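Local structure of pyocin S5 (Pseudomonas aeruginosa PAO1, 6THK) at residues 158-161 against 162-166. The protein probably kills related bacteria by forming channels that depolarise their cytoplasmic membrane, as other pore-forming colicins do. The protein carries 1 engineered substitution. Residues are numbered along the deposited sequence; the frame is centred on the assembly and turned at random.
Sequences QQLV and RDELE
Q159 and R162, one helical turn apart, meet over a face of the guanidinium: Q159 OE1 sits above the plane, offset toward its rim, 3.2 Å from R162 NH1. The amide and guanidinium planes stand 88° apart, and the angle at NH1 is too poor for a hydrogen bond, so this is a polar contact over the face. Although the CB of Q159 sets out away from 162-166, a bend at chi2 (49°) brings its amide round; R162 reaches back with its own bend at chi3. One turn apart, V161 and L165 lie alongside each other and point the same way, V161 CG1 lying 4.0 Å from L165 CD1. L160 and E164 pair similarly, but through the aliphatic part of the acid, CG to CG at 4.1 Å.

All this rides on the first turns of the long helix 157-212, in regular i to i+4 alpha-helical bonding. The bonds are uneven: R162 N to Q158 O is long at 3.3 Å, while E164 N to L160 O, at 2.8 Å, is the shortest of the four and meets the carbonyl nearly head-on.

Further out, neighbouring helices of this elongated, all-helical molecule receive the apolar sides. L160 rests on W144 and V161 on W140, both of helix 133-145, while L165 packs on P56 and V57 of helix 42-87. The polar ends are anchored too: E164 OE1 forms a salt bridge with R167 of the same helix, while D163 OD2 and Q158 NE2 hydrogen-bond to Y155 OH and Y48 OH, respectively.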
# COMPACT_ATOMS: atom_id res chain seq x y z
N GLN A 158 41.52 46.98 65.59
CA GLN A 158 40.43 47.79 65.06
C GLN A 158 40.19 47.51 63.59
O GLN A 158 39.05 47.62 63.13
CB GLN A 158 40.68 49.29 65.30
CG GLN A 158 40.73 49.68 66.78
CD GLN A 158 39.66 49.03 67.64
OE1 GLN A 158 38.46 49.15 67.39
NE2 GLN A 158 40.10 48.33 68.67
N GLN A 159 41.27 47.12 62.86
CA GLN A 159 41.22 46.76 61.44
C GLN A 159 40.52 45.45 61.27
O GLN A 159 39.69 45.32 60.37
CB GLN A 159 42.62 46.72 60.79
CG GLN A 159 42.59 46.79 59.25
CD GLN A 159 41.73 47.89 58.65
OE1 GLN A 159 41.47 48.95 59.24
NE2 GLN A 159 41.27 47.65 57.43
N LEU A 160 40.76 44.52 62.19
CA LEU A 160 40.11 43.22 62.18
C LEU A 160 38.62 43.37 62.49
O LEU A 160 37.79 42.71 61.89
CB LEU A 160 40.75 42.28 63.20
CG LEU A 160 40.01 40.95 63.32
CD1 LEU A 160 40.45 40.00 62.23
CD2 LEU A 160 40.21 40.33 64.69
N VAL A 161 38.31 44.23 63.45
CA VAL A 161 36.92 44.53 63.82
C VAL A 161 36.13 44.91 62.55
O VAL A 161 35.12 44.29 62.29
CB VAL A 161 36.81 45.56 65.00
CG1 VAL A 161 35.41 46.15 65.13
CG2 VAL A 161 37.22 44.91 66.31
N ARG A 162 36.66 45.84 61.73
CA ARG A 162 36.07 46.28 60.46
C ARG A 162 35.80 45.11 59.50
O ARG A 162 34.68 44.98 58.99
CB ARG A 162 36.96 47.34 59.78
CG ARG A 162 36.31 48.72 59.75
CD ARG A 162 37.10 49.66 58.88
NE ARG A 162 37.83 50.65 59.68
CZ ARG A 162 38.89 51.31 59.25
NH1 ARG A 162 39.38 51.08 58.03
NH2 ARG A 162 39.49 52.20 60.03
N ASP A 163 36.81 44.23 59.32
CA ASP A 163 36.77 43.04 58.47
C ASP A 163 35.75 42.02 58.96
O ASP A 163 35.06 41.39 58.13
CB ASP A 163 38.17 42.42 58.36
CG ASP A 163 39.16 43.30 57.60
OD1 ASP A 163 38.71 44.25 56.93
OD2 ASP A 163 40.38 43.01 57.63
N GLU A 164 35.63 41.88 60.30
CA GLU A 164 34.71 40.96 60.97
C GLU A 164 33.26 41.41 60.85
O GLU A 164 32.38 40.56 60.77
CB GLU A 164 35.13 40.71 62.41
CG GLU A 164 36.20 39.64 62.54
CD GLU A 164 35.95 38.36 61.77
OE1 GLU A 164 35.01 37.62 62.14
OE2 GLU A 164 36.65 38.12 60.77
N LEU A 165 33.03 42.74 60.81
CA LEU A 165 31.71 43.32 60.62
C LEU A 165 31.28 43.18 59.16
O LEU A 165 30.09 43.00 58.88
CB LEU A 165 31.66 44.78 61.07
CG LEU A 165 31.78 45.01 62.58
CD1 LEU A 165 32.11 46.44 62.89
CD2 LEU A 165 30.51 44.58 63.32
N GLU A 166 32.25 43.21 58.22
CA GLU A 166 31.97 43.00 56.79
C GLU A 166 31.53 41.54 56.61
O GLU A 166 30.55 41.28 55.91
CB GLU A 166 33.20 43.31 55.92
CG GLU A 166 32.85 43.65 54.48
CD GLU A 166 33.96 43.49 53.45
OE1 GLU A 166 33.63 43.23 52.27
OE2 GLU A 166 35.15 43.63 53.81